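Local coordinates for outer surface protein (Borrelia burgdorferi, PDB 5IZT), which is of unknown function but belongs to the PFam54 family of Borrelia surface proteins, which includes the complement-regulator-binding BbCRASP-1, at residues A[186-191]-A[332-336]; A[198-204]-A[253-258]; A[218-223]-A[235-239]; A[292-297]-A[384-389]; A[307-311]-A[328-332]. All blocks are in the same frame, centred on the assembly; numbering follows the deposited sequence.

Contact 1 (A[186-191]-A[332-336]); sequences ELIRAI and LKSKL
Two helical segments, 186-191 of helix 179-197 and 332-336 of helix 322-359, run nearly the same way, with 25° between their directions (crossing angle +25°) and axes 11.0 Å apart at closest approach. Both are regular alpha-helix, phi and psi near -64° and -41°. The CA atoms of Leu187 and Lys333 lie 6.6 Å apart, those of Ile191 and Leu336 8.1 Å. Glu186 starts the contact: its chi1 of 133° lies between wells and, with chi2 t, carries the carboxylate across, so that OE2 accepts a 2.9 Å hydrogen bond, part of a salt bridge, from NZ of Lys333, whose four side-chain torsions are all t. One residue on, Leu187 (chi1 t, chi2 p) reaches between the turns of the partner, with CD2 3.8 Å from Leu332 CB and CD1 4.0 Å from both Lys333 CA and Leu336 CD2. Ala190 faces the partner, CB 3.9 Å from Leu336 CD2. Ile191, m at both torsions, sets CD1 3.8 Å from CD1 of Leu336, itself t, p. Ile308 and Ile304 of helix 280-316 also touch Leu187 and Ile191, so here helix 179-197 packs against both 280-316 and 322-359. The chemistry is a leucine-rich apolar seam with one ion pair at its margin: burial supplies the adhesion, and the Glu186-Lys333 bridge adds a directional tie between the helices.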
# COMPACT_ATOMS: atom_id res chain seq x y z
N GLU A 186 -23.35 -4.83 4.02
CA GLU A 186 -22.65 -3.62 3.65
C GLU A 186 -21.15 -3.77 3.86
O GLU A 186 -20.35 -3.31 3.04
CB GLU A 186 -23.25 -2.44 4.43
CG GLU A 186 -22.27 -1.49 5.08
CD GLU A 186 -22.95 -0.59 6.11
OE1 GLU A 186 -24.13 -0.23 5.89
OE2 GLU A 186 -22.33 -0.27 7.15
N LEU A 187 -20.75 -4.45 4.94
CA LEU A 187 -19.32 -4.68 5.15
C LEU A 187 -18.75 -5.65 4.13
O LEU A 187 -17.64 -5.44 3.61
CB LEU A 187 -19.07 -5.18 6.58
CG LEU A 187 -17.60 -5.29 6.99
CD1 LEU A 187 -16.88 -3.95 6.79
CD2 LEU A 187 -17.49 -5.79 8.44
N ILE A 188 -19.49 -6.72 3.81
CA ILE A 188 -19.05 -7.66 2.78
C ILE A 188 -18.89 -6.94 1.44
O ILE A 188 -17.91 -7.15 0.71
CB ILE A 188 -20.03 -8.84 2.69
CG1 ILE A 188 -19.98 -9.67 3.97
CG2 ILE A 188 -19.75 -9.71 1.45
CD1 ILE A 188 -21.13 -10.64 4.11
N ARG A 189 -19.86 -6.09 1.09
CA ARG A 189 -19.78 -5.31 -0.14
C ARG A 189 -18.55 -4.40 -0.14
O ARG A 189 -17.85 -4.27 -1.16
CB ARG A 189 -21.06 -4.50 -0.30
CG ARG A 189 -21.43 -4.06 -1.71
CD ARG A 189 -22.92 -3.65 -1.78
NE ARG A 189 -23.29 -2.71 -0.71
CZ ARG A 189 -24.02 -3.02 0.36
NH1 ARG A 189 -24.49 -4.25 0.53
NH2 ARG A 189 -24.29 -2.09 1.27
N ALA A 190 -18.28 -3.74 0.99
CA ALA A 190 -17.17 -2.79 1.03
C ALA A 190 -15.83 -3.49 0.81
O ALA A 190 -14.96 -2.97 0.10
CB ALA A 190 -17.16 -2.04 2.35
N ILE A 191 -15.65 -4.66 1.42
CA ILE A 191 -14.42 -5.43 1.25
C ILE A 191 -14.27 -5.88 -0.20
O ILE A 191 -13.19 -5.79 -0.80
CB ILE A 191 -14.41 -6.65 2.20
CG1 ILE A 191 -14.36 -6.20 3.67
CG2 ILE A 191 -13.29 -7.63 1.83
CD1 ILE A 191 -13.03 -5.58 4.10
N LEU A 332 -14.96 -4.50 13.04
CA LEU A 332 -14.30 -4.82 11.78
C LEU A 332 -14.39 -3.64 10.81
O LEU A 332 -13.44 -3.35 10.08
CB LEU A 332 -14.91 -6.07 11.16
CG LEU A 332 -14.61 -7.40 11.89
CD1 LEU A 332 -15.39 -8.57 11.31
CD2 LEU A 332 -13.12 -7.68 11.79
N LYS A 333 -15.55 -2.97 10.78
CA LYS A 333 -15.70 -1.80 9.92
C LYS A 333 -14.79 -0.66 10.37
O LYS A 333 -14.24 0.07 9.53
CB LYS A 333 -17.17 -1.37 9.90
CG LYS A 333 -17.45 -0.09 9.11
CD LYS A 333 -18.94 0.11 8.96
CE LYS A 333 -19.29 1.48 8.40
NZ LYS A 333 -20.75 1.75 8.55
N SER A 334 -14.63 -0.46 11.68
CA SER A 334 -13.68 0.54 12.15
C SER A 334 -12.27 0.22 11.68
O SER A 334 -11.51 1.12 11.28
CB SER A 334 -13.73 0.64 13.67
OG SER A 334 -12.72 1.49 14.15
N LYS A 335 -11.89 -1.06 11.72
CA LYS A 335 -10.56 -1.48 11.27
C LYS A 335 -10.42 -1.32 9.76
O LYS A 335 -9.35 -0.94 9.27
CB LYS A 335 -10.29 -2.93 11.68
CG LYS A 335 -10.25 -3.18 13.18
CD LYS A 335 -9.23 -2.31 13.89
CE LYS A 335 -9.29 -2.53 15.40
NZ LYS A 335 -8.82 -1.34 16.17
N LEU A 336 -11.49 -1.59 9.00
CA LEU A 336 -11.45 -1.33 7.57
C LEU A 336 -11.24 0.16 7.29
O LEU A 336 -10.41 0.52 6.45
CB LEU A 336 -12.73 -1.83 6.89
CG LEU A 336 -12.83 -1.49 5.40
CD1 LEU A 336 -11.67 -2.10 4.60
CD2 LEU A 336 -14.15 -1.90 4.79

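Contact 2 (A[198-204]-A[253-258]); sequences TQNNFGF and YALMDF
Phe258 lays its ring against the backbone of 198-204: Asn200 CB sits 3.9 Å from the ring centroid, a CH-pi contact over one face, while Thr198 O meets the ring edge at CZ, 3.8 Å away. Segment 198-204 is irregular loop; segment 253-258 is the last turn of helix 243-255 and its exit. CA atoms of Thr198 and Ala254 are 5.7 Å apart, those of Phe204 and Phe258 6.6 Å. Phe258 (chi1 m) meets Phe204 (chi1 t) edge-to-face, its edge toward the Phe204 face, centroids 5.5 Å apart, planes at 61°. Phe204 CE2 also reaches Tyr253 CD2 at 3.5 Å; Tyr253 OH is hydrogen-bonded to Glu206 OE2. Phe202 CD1 lies 3.8 Å from Phe258 CB. Asn200 OD1 accepts from Phe202 N at 2.9 Å, an Asx turn. Phe258 N to Tyr253 O (2.8 Å) and Asp257 N to Ala254 O (3.0 Å), with positive phi at Asp257 (58°) and Phe258 (51°), make a Schellman-capped helix C-terminus whose following Phe258 joins an aromatic cluster with the loop after helix 179-197.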
# COMPACT_ATOMS: atom_id res chain seq x y z
N THR A 198 -7.79 -3.58 -6.00
CA THR A 198 -6.38 -3.95 -5.92
C THR A 198 -5.89 -4.65 -7.18
O THR A 198 -4.69 -4.90 -7.31
CB THR A 198 -6.12 -4.87 -4.72
OG1 THR A 198 -6.71 -6.15 -4.97
CG2 THR A 198 -6.72 -4.29 -3.46
N GLN A 199 -6.78 -4.94 -8.12
CA GLN A 199 -6.37 -5.54 -9.38
C GLN A 199 -6.34 -4.50 -10.50
O GLN A 199 -7.08 -3.52 -10.49
CB GLN A 199 -7.29 -6.70 -9.77
CG GLN A 199 -7.63 -7.62 -8.60
CD GLN A 199 -6.39 -8.28 -8.02
OE1 GLN A 199 -5.68 -9.00 -8.72
NE2 GLN A 199 -6.12 -8.01 -6.75
N ASN A 200 -5.45 -4.73 -11.46
CA ASN A 200 -5.36 -3.86 -12.62
C ASN A 200 -6.56 -4.13 -13.51
O ASN A 200 -6.57 -5.10 -14.27
CB ASN A 200 -4.05 -4.11 -13.36
CG ASN A 200 -3.99 -3.39 -14.69
OD1 ASN A 200 -4.84 -2.54 -15.00
ND2 ASN A 200 -2.99 -3.72 -15.49
N ASN A 201 -7.57 -3.26 -13.43
CA ASN A 201 -8.74 -3.32 -14.31
C ASN A 201 -8.68 -2.27 -15.42
O ASN A 201 -9.72 -1.93 -15.99
CB ASN A 201 -10.02 -3.14 -13.49
CG ASN A 201 -10.10 -4.09 -12.31
OD1 ASN A 201 -9.90 -5.29 -12.46
ND2 ASN A 201 -10.37 -3.54 -11.13
N PHE A 202 -7.49 -1.75 -15.73
CA PHE A 202 -7.36 -0.61 -16.64
C PHE A 202 -6.50 -0.91 -17.87
O PHE A 202 -6.18 0.02 -18.62
CB PHE A 202 -6.74 0.60 -15.93
CG PHE A 202 -7.43 1.01 -14.65
CD1 PHE A 202 -6.70 1.58 -13.62
CD2 PHE A 202 -8.80 0.84 -14.48
CE1 PHE A 202 -7.31 1.97 -12.44
CE2 PHE A 202 -9.42 1.23 -13.30
CZ PHE A 202 -8.68 1.79 -12.28
N GLY A 203 -6.11 -2.17 -18.10
CA GLY A 203 -5.15 -2.43 -19.17
C GLY A 203 -3.80 -1.78 -18.93
O GLY A 203 -3.01 -1.61 -19.87
N PHE A 204 -3.52 -1.42 -17.69
CA PHE A 204 -2.22 -0.87 -17.34
C PHE A 204 -1.14 -1.88 -17.67
O PHE A 204 -1.31 -3.08 -17.44
CB PHE A 204 -2.23 -0.53 -15.85
CG PHE A 204 -0.90 -0.20 -15.26
CD1 PHE A 204 -0.49 1.12 -15.13
CD2 PHE A 204 -0.08 -1.20 -14.77
CE1 PHE A 204 0.73 1.42 -14.56
CE2 PHE A 204 1.14 -0.91 -14.19
CZ PHE A 204 1.55 0.40 -14.09
N TYR A 253 2.44 -0.60 -7.97
CA TYR A 253 1.53 0.03 -8.94
C TYR A 253 0.12 0.12 -8.39
O TYR A 253 -0.60 1.11 -8.62
CB TYR A 253 1.55 -0.73 -10.26
CG TYR A 253 2.94 -0.90 -10.85
CD1 TYR A 253 3.94 0.04 -10.60
CD2 TYR A 253 3.27 -2.02 -11.63
CE1 TYR A 253 5.23 -0.12 -11.12
CE2 TYR A 253 4.57 -2.18 -12.16
CZ TYR A 253 5.53 -1.23 -11.90
OH TYR A 253 6.81 -1.38 -12.42
N ALA A 254 -0.32 -0.93 -7.67
CA ALA A 254 -1.65 -0.93 -7.08
C ALA A 254 -1.78 0.12 -5.98
O ALA A 254 -2.85 0.73 -5.83
CB ALA A 254 -1.96 -2.32 -6.51
N LEU A 255 -0.72 0.33 -5.21
CA LEU A 255 -0.71 1.37 -4.18
C LEU A 255 -0.94 2.75 -4.80
O LEU A 255 -1.60 3.61 -4.19
CB LEU A 255 0.62 1.33 -3.43
CG LEU A 255 0.89 2.46 -2.44
CD1 LEU A 255 -0.14 2.44 -1.30
CD2 LEU A 255 2.33 2.31 -1.92
N MET A 256 -0.39 2.97 -5.99
CA MET A 256 -0.55 4.20 -6.76
C MET A 256 -1.77 4.17 -7.67
O MET A 256 -1.87 4.99 -8.60
CB MET A 256 0.72 4.45 -7.59
CG MET A 256 1.95 4.38 -6.73
SD MET A 256 1.98 5.86 -5.70
CE MET A 256 2.71 6.99 -6.88
N ASP A 257 -2.70 3.23 -7.44
CA ASP A 257 -3.97 3.14 -8.18
C ASP A 257 -3.77 2.98 -9.68
O ASP A 257 -4.59 3.44 -10.49
CB ASP A 257 -4.86 4.33 -7.85
CG ASP A 257 -5.30 4.34 -6.39
OD1 ASP A 257 -5.73 3.28 -5.88
OD2 ASP A 257 -5.22 5.40 -5.75
N PHE A 258 -2.69 2.31 -10.06
CA PHE A 258 -2.36 2.04 -11.47
C PHE A 258 -2.41 3.32 -12.31
O PHE A 258 -2.80 3.30 -13.48
CB PHE A 258 -3.27 0.95 -12.03
CG PHE A 258 -3.15 -0.36 -11.29
CD1 PHE A 258 -2.04 -1.18 -11.45
CD2 PHE A 258 -4.13 -0.74 -10.39
CE1 PHE A 258 -1.93 -2.37 -10.74
CE2 PHE A 258 -4.03 -1.93 -9.68
CZ PHE A 258 -2.93 -2.74 -9.85

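Contact 3 (A[218-223]-A[235-239]); sequences FELLDV and APQLN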
# COMPACT_ATOMS: atom_id res chain seq x y z
N PHE A 218 13.83 -0.46 -7.72
CA PHE A 218 13.62 -1.90 -7.70
C PHE A 218 14.94 -2.66 -7.73
O PHE A 218 15.00 -3.81 -7.31
CB PHE A 218 12.74 -2.32 -8.88
CG PHE A 218 11.34 -1.78 -8.81
CD1 PHE A 218 10.71 -1.63 -7.57
CD2 PHE A 218 10.64 -1.45 -9.97
CE1 PHE A 218 9.39 -1.15 -7.50
CE2 PHE A 218 9.33 -0.97 -9.90
CZ PHE A 218 8.70 -0.82 -8.66
N GLU A 219 16.00 -2.05 -8.25
CA GLU A 219 17.30 -2.73 -8.22
C GLU A 219 17.81 -2.89 -6.79
O GLU A 219 18.59 -3.82 -6.51
CB GLU A 219 18.31 -1.97 -9.07
CG GLU A 219 19.57 -2.77 -9.38
CD GLU A 219 20.39 -2.15 -10.49
OE1 GLU A 219 20.41 -0.91 -10.58
OE2 GLU A 219 21.00 -2.91 -11.28
N LEU A 220 17.40 -2.01 -5.88
CA LEU A 220 17.95 -1.96 -4.53
C LEU A 220 17.30 -2.95 -3.57
O LEU A 220 17.70 -3.01 -2.41
CB LEU A 220 17.81 -0.54 -3.97
CG LEU A 220 18.69 0.48 -4.70
CD1 LEU A 220 18.31 1.88 -4.22
CD2 LEU A 220 20.14 0.16 -4.40
N LEU A 221 16.28 -3.68 -4.01
CA LEU A 221 15.54 -4.56 -3.10
C LEU A 221 15.36 -5.94 -3.72
O LEU A 221 15.39 -6.10 -4.94
CB LEU A 221 14.16 -3.96 -2.78
CG LEU A 221 14.15 -2.62 -2.06
CD1 LEU A 221 12.76 -2.05 -2.10
CD2 LEU A 221 14.61 -2.81 -0.61
N ASP A 222 15.20 -6.94 -2.86
CA ASP A 222 14.69 -8.24 -3.25
C ASP A 222 13.18 -8.27 -3.01
O ASP A 222 12.62 -7.42 -2.34
CB ASP A 222 15.32 -9.36 -2.43
CG ASP A 222 16.79 -9.56 -2.73
OD1 ASP A 222 17.24 -9.11 -3.80
OD2 ASP A 222 17.49 -10.17 -1.89
N VAL A 223 12.53 -9.31 -3.54
CA VAL A 223 11.11 -9.51 -3.26
C VAL A 223 10.92 -9.74 -1.77
O VAL A 223 11.64 -10.53 -1.15
CB VAL A 223 10.56 -10.66 -4.11
CG1 VAL A 223 9.12 -10.96 -3.74
CG2 VAL A 223 10.67 -10.30 -5.59
N ALA A 235 15.50 -14.92 -2.47
CA ALA A 235 14.45 -14.47 -3.37
C ALA A 235 15.03 -13.63 -4.50
O ALA A 235 16.12 -13.05 -4.35
CB ALA A 235 13.41 -13.66 -2.59
N PRO A 236 14.34 -13.54 -5.63
CA PRO A 236 14.86 -12.75 -6.75
C PRO A 236 14.85 -11.27 -6.45
O PRO A 236 14.06 -10.76 -5.65
CB PRO A 236 13.89 -13.09 -7.90
CG PRO A 236 12.64 -13.52 -7.22
CD PRO A 236 13.08 -14.24 -5.98
N GLN A 237 15.75 -10.57 -7.14
CA GLN A 237 15.79 -9.12 -7.08
C GLN A 237 14.45 -8.54 -7.55
O GLN A 237 13.78 -9.11 -8.42
CB GLN A 237 16.94 -8.60 -7.94
CG GLN A 237 17.56 -7.29 -7.48
CD GLN A 237 18.91 -7.05 -8.15
OE1 GLN A 237 19.35 -7.84 -8.98
NE2 GLN A 237 19.57 -5.95 -7.78
N LEU A 238 14.06 -7.40 -6.97
CA LEU A 238 12.73 -6.87 -7.26
C LEU A 238 12.62 -6.33 -8.69
O LEU A 238 11.51 -6.24 -9.22
CB LEU A 238 12.36 -5.77 -6.25
CG LEU A 238 11.00 -5.08 -6.33
CD1 LEU A 238 9.88 -6.13 -6.37
CD2 LEU A 238 10.81 -4.11 -5.15
N ASN A 239 13.74 -6.03 -9.34
CA ASN A 239 13.72 -5.59 -10.73
C ASN A 239 13.86 -6.74 -11.72
O ASN A 239 14.03 -6.48 -12.92
CB ASN A 239 14.86 -4.58 -10.99
CG ASN A 239 16.23 -5.24 -10.95
OD1 ASN A 239 16.37 -6.34 -10.42
ND2 ASN A 239 17.23 -4.59 -11.52
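Two loop segments, 218-223 and 235-239, are joined here mainly through their backbones. Leu238 N donates to Leu221 O at 2.8 Å, and Val223 N donates to Pro236 O at 3.0 Å; both bonds are close to straight. They flank Asp222 and Gln237, whose CA atoms are 4.1 Å apart, an antiparallel, non-hydrogen-bonded pair that forms a single beta bridge and does not grow into a sheet. Pro236 lacks an amide hydrogen, but the bridge asks only for its carbonyl: Pro236 O is also 3.5 Å from Asp222 CA in a CA-H...O contact. The third bond comes from a side chain: although CB of Gln237 points away, its extended chain (chi1 and chi2 both t) turns NE2 onto Glu219 O at 2.7 Å. Outside the pair, Gln237 O accepts from Ser240 OG, Leu238 O from Arg249 and Leu220 O from Arg284. Asn239 ND2 is satisfied by Lys214 O, and Asn239 O by Gln210. Beneath this polar frame, Leu238 fills the apolar side, its CD2 3.5 Å from Phe218 CD1 and 4.1 Å from Leu221 CB, while Val223 CG2 lies 4.1 Å from Pro236 CG. The bridged loops belong to the long connection between helices 179-197 and 243-255. Leu221 and Leu238 rest on helix 280-316 through Met287, Ile288 and Leu291, and Phe218 touches both Met287 and, on helix 243-255, Arg249 and Tyr253.

Contact 4 (A[292-297]-A[384-389]); sequences GTQISF and ARQSVL
Arg385, Val388 and Thr293 carry most of this buried contact between segment 292-297 of helix 280-316 and segment 384-389 of helix 366-395. Both are regular helix, nearly parallel at 15° (crossing angle +15°); CA atoms of Thr293 and Arg385 come to 4.6 Å, those of Ser296 and Leu389 to 5.7 Å. Arg385 (t, m, t, then chi4 -78°) bends over Gly292: NH1 donates to Ser296 OG at 2.8 Å and NH2 more weakly to the same OG at 3.3 Å, while Gly292 O lies over one face of the guanidinium. A CB at Gly292 would stand 2.6 Å from Arg385 NE, a clash, so the missing side chain lets the arginine lie across the helix. Small residues Gly292, Thr293 and Ser296 let the axes come to 8.6 Å near the middle of the all-helical bundle of this BbCRASP-1-like domain. Thr293, chi1 m, puts OG1 3.3 Å from Arg385 CA, and that hydroxyl is bonded to Ser289 O. Val388 (chi1 t) fits into the groove beside it, CG1 3.9 Å from Thr293 O, 3.7 Å from Ser296 CB and 3.6 Å from Phe297 N. Trp346 and Lys342 of helix 322-359 touch Thr293 and Val388 respectively.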
# COMPACT_ATOMS: atom_id res chain seq x y z
N GLY A 292 5.13 -2.37 1.84
CA GLY A 292 4.56 -2.91 3.06
C GLY A 292 3.16 -2.41 3.33
O GLY A 292 2.31 -3.14 3.86
N THR A 293 2.89 -1.15 2.98
CA THR A 293 1.54 -0.61 3.13
C THR A 293 0.54 -1.40 2.30
O THR A 293 -0.53 -1.78 2.78
CB THR A 293 1.52 0.86 2.72
OG1 THR A 293 2.30 1.62 3.64
CG2 THR A 293 0.08 1.42 2.71
N GLN A 294 0.86 -1.61 1.02
CA GLN A 294 -0.09 -2.30 0.15
C GLN A 294 -0.21 -3.77 0.53
O GLN A 294 -1.31 -4.34 0.49
CB GLN A 294 0.33 -2.15 -1.31
CG GLN A 294 -0.69 -2.73 -2.31
CD GLN A 294 -1.99 -1.95 -2.35
OE1 GLN A 294 -2.03 -0.79 -1.93
NE2 GLN A 294 -3.05 -2.58 -2.84
N ILE A 295 0.90 -4.41 0.92
CA ILE A 295 0.84 -5.82 1.24
C ILE A 295 -0.04 -6.03 2.47
O ILE A 295 -0.92 -6.91 2.48
CB ILE A 295 2.26 -6.38 1.46
CG1 ILE A 295 3.01 -6.41 0.11
CG2 ILE A 295 2.17 -7.76 2.12
CD1 ILE A 295 4.52 -6.68 0.23
N SER A 296 0.20 -5.25 3.52
CA SER A 296 -0.62 -5.38 4.73
C SER A 296 -2.08 -5.05 4.45
O SER A 296 -2.98 -5.68 5.01
CB SER A 296 -0.11 -4.48 5.85
OG SER A 296 1.13 -4.95 6.38
N PHE A 297 -2.32 -4.00 3.65
CA PHE A 297 -3.68 -3.63 3.27
C PHE A 297 -4.42 -4.80 2.64
O PHE A 297 -5.55 -5.13 3.04
CB PHE A 297 -3.63 -2.42 2.32
CG PHE A 297 -4.95 -2.00 1.77
CD1 PHE A 297 -5.84 -1.25 2.54
CD2 PHE A 297 -5.31 -2.33 0.48
CE1 PHE A 297 -7.06 -0.83 2.02
CE2 PHE A 297 -6.55 -1.92 -0.05
CZ PHE A 297 -7.42 -1.18 0.73
N ALA A 384 2.48 5.70 8.36
CA ALA A 384 1.29 5.15 7.72
C ALA A 384 1.41 3.64 7.51
O ALA A 384 0.45 2.90 7.77
CB ALA A 384 1.03 5.86 6.38
N ARG A 385 2.58 3.17 7.06
CA ARG A 385 2.80 1.74 6.88
C ARG A 385 2.58 1.00 8.19
O ARG A 385 1.89 -0.02 8.23
CB ARG A 385 4.21 1.47 6.34
CG ARG A 385 4.48 -0.02 5.98
CD ARG A 385 4.90 -0.88 7.19
NE ARG A 385 5.08 -2.29 6.82
CZ ARG A 385 4.09 -3.15 6.64
NH1 ARG A 385 2.83 -2.76 6.77
NH2 ARG A 385 4.35 -4.41 6.31
N GLN A 386 3.20 1.49 9.26
CA GLN A 386 3.08 0.85 10.56
C GLN A 386 1.64 0.83 11.05
O GLN A 386 1.21 -0.12 11.70
CB GLN A 386 3.99 1.58 11.56
CG GLN A 386 3.93 1.08 12.99
CD GLN A 386 4.51 -0.30 13.16
OE1 GLN A 386 5.32 -0.76 12.34
NE2 GLN A 386 4.10 -0.99 14.22
N SER A 387 0.88 1.89 10.75
CA SER A 387 -0.51 1.93 11.21
C SER A 387 -1.36 0.89 10.50
O SER A 387 -2.24 0.28 11.11
CB SER A 387 -1.09 3.32 10.99
OG SER A 387 -2.38 3.41 11.57
N VAL A 388 -1.12 0.68 9.20
CA VAL A 388 -1.86 -0.35 8.48
C VAL A 388 -1.52 -1.73 9.04
O VAL A 388 -2.40 -2.57 9.26
CB VAL A 388 -1.59 -0.27 6.96
CG1 VAL A 388 -2.27 -1.45 6.25
CG2 VAL A 388 -2.12 1.05 6.37
N LEU A 389 -0.23 -1.95 9.29
CA LEU A 389 0.25 -3.20 9.88
C LEU A 389 -0.38 -3.46 11.25
O LEU A 389 -0.81 -4.58 11.54
CB LEU A 389 1.78 -3.15 9.99
CG LEU A 389 2.41 -4.36 10.67
CD1 LEU A 389 2.07 -5.59 9.84
CD2 LEU A 389 3.91 -4.19 10.84

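Contact 5 (A[307-311]-A[328-332]); sequences KIEIF and KLKEL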
# COMPACT_ATOMS: atom_id res chain seq x y z
N LYS A 307 -13.01 -13.20 9.01
CA LYS A 307 -13.62 -13.01 10.33
C LYS A 307 -15.13 -12.84 10.25
O LYS A 307 -15.86 -13.31 11.13
CB LYS A 307 -12.98 -11.82 11.04
CG LYS A 307 -11.57 -12.16 11.55
CD LYS A 307 -11.66 -13.34 12.54
CE LYS A 307 -10.49 -13.39 13.50
NZ LYS A 307 -9.25 -13.81 12.80
N ILE A 308 -15.61 -12.15 9.22
CA ILE A 308 -17.05 -12.00 9.03
C ILE A 308 -17.71 -13.37 8.94
O ILE A 308 -18.74 -13.61 9.58
CB ILE A 308 -17.35 -11.16 7.78
CG1 ILE A 308 -16.90 -9.72 7.98
CG2 ILE A 308 -18.83 -11.25 7.43
CD1 ILE A 308 -17.08 -8.91 6.73
N GLU A 309 -17.13 -14.28 8.15
CA GLU A 309 -17.72 -15.60 7.98
C GLU A 309 -17.66 -16.41 9.27
O GLU A 309 -18.60 -17.15 9.59
CB GLU A 309 -17.00 -16.35 6.85
N ILE A 310 -16.56 -16.29 10.03
CA ILE A 310 -16.43 -17.02 11.30
C ILE A 310 -17.46 -16.53 12.31
O ILE A 310 -18.19 -17.32 12.93
CB ILE A 310 -15.00 -16.89 11.83
CG1 ILE A 310 -14.03 -17.68 10.95
CG2 ILE A 310 -14.89 -17.41 13.26
CD1 ILE A 310 -12.58 -17.31 11.21
N PHE A 311 -17.54 -15.21 12.49
CA PHE A 311 -18.52 -14.66 13.43
C PHE A 311 -19.93 -15.00 13.00
O PHE A 311 -20.80 -15.24 13.84
CB PHE A 311 -18.35 -13.15 13.54
CG PHE A 311 -17.02 -12.72 14.09
CD1 PHE A 311 -16.36 -13.51 15.02
CD2 PHE A 311 -16.44 -11.53 13.70
CE1 PHE A 311 -15.14 -13.12 15.54
CE2 PHE A 311 -15.21 -11.13 14.21
CZ PHE A 311 -14.57 -11.93 15.13
N LYS A 328 -19.09 -6.91 16.82
CA LYS A 328 -17.91 -7.36 16.08
C LYS A 328 -17.88 -6.76 14.68
O LYS A 328 -16.80 -6.42 14.18
CB LYS A 328 -17.87 -8.89 16.04
CG LYS A 328 -17.63 -9.52 17.42
CD LYS A 328 -17.61 -11.04 17.38
CE LYS A 328 -17.67 -11.64 18.79
NZ LYS A 328 -16.58 -11.14 19.68
N LEU A 329 -19.04 -6.64 14.02
CA LEU A 329 -19.07 -6.04 12.69
C LEU A 329 -18.71 -4.56 12.73
O LEU A 329 -18.02 -4.05 11.83
CB LEU A 329 -20.47 -6.21 12.07
CG LEU A 329 -20.84 -7.64 11.63
CD1 LEU A 329 -22.34 -7.70 11.29
CD2 LEU A 329 -20.00 -8.04 10.43
N LYS A 330 -19.19 -3.84 13.75
CA LYS A 330 -18.78 -2.45 13.93
C LYS A 330 -17.27 -2.34 14.11
O LYS A 330 -16.64 -1.45 13.52
CB LYS A 330 -19.51 -1.84 15.15
CG LYS A 330 -21.02 -1.66 15.01
CD LYS A 330 -21.57 -0.92 16.24
CE LYS A 330 -23.10 -0.88 16.29
NZ LYS A 330 -23.73 -0.46 15.00
N GLU A 331 -16.68 -3.24 14.89
CA GLU A 331 -15.23 -3.21 15.10
C GLU A 331 -14.48 -3.52 13.81
O GLU A 331 -13.47 -2.86 13.50
CB GLU A 331 -14.84 -4.19 16.21
CG GLU A 331 -15.09 -3.63 17.60
CD GLU A 331 -15.09 -4.68 18.72
OE1 GLU A 331 -14.60 -5.81 18.49
OE2 GLU A 331 -15.57 -4.35 19.82
N LEU A 332 -14.96 -4.50 13.04
CA LEU A 332 -14.30 -4.82 11.78
C LEU A 332 -14.39 -3.64 10.81
O LEU A 332 -13.44 -3.35 10.08
CB LEU A 332 -14.91 -6.07 11.16
CG LEU A 332 -14.61 -7.40 11.89
CD1 LEU A 332 -15.39 -8.57 11.31
CD2 LEU A 332 -13.12 -7.68 11.79
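Leu332 is the main bump on its helix: its CD1 pushes into a hollow lined by Lys307, Ile308 and Phe311, one turn of the facing helix. Leu332 CD1 sits 4.1 Å from Lys307 CB, 3.8 Å from Ile308 CG1 and 3.9 Å from Phe311 CE2, meeting the Phe311 ring at its edge. Phe311 answers as the bump from the other side. The Phe311 ring takes Lys328 across one face, with Lys328 CD 3.5 Å from its centroid and only 7° off the normal, a CH-pi contact made by the aliphatic part of the lysine. The ammonium, Lys328 NZ 5.3 Å from the Phe311 centroid, adds at most a weak attraction. Ile308 and Leu329 make a looser fit, Ile308 CG1 4.3 Å from Leu329 CD2, and Leu187 of helix 179-197 touches both, covering that flank. Lys307 gives only its CB to the hollow; its NZ turns off to salt bridges with Glu303 and the C-terminal carboxylate of Met396. The two segments run antiparallel at 176°, axes 10.9 Å apart, on helices 280-316 and 322-359, which a short connection joins. Side chains from each helix thus interleave in an antiparallel helical hairpin, in a region predicted to be coiled coil.

Helices 280-316 and 322-359 tie contacts 1, 4 and 5 together. Contact 5 joins them near their shared turn, and contact 1 lays helix 179-197 beside the same end, about 9 Å away between centres and sharing Leu332. Contact 4 adds helix 366-395 near the chain's centre, about 20 Å from contact 5 between centres. Contacts 2 and 3 belong to the connection after helix 179-197 and, for contact 2, to the end of helix 243-255. Contact 3 lies across the chain's centre from contacts 1 and 5, about 33 and 36 Å off between centres. Contact 2 touches contacts 3 and 4, but neither 1 nor 5. Contact 1 spans contacts 2 and 3 in sequence, so the first modelled helix, 179-197, and the following loops fold back onto one elongated bundle.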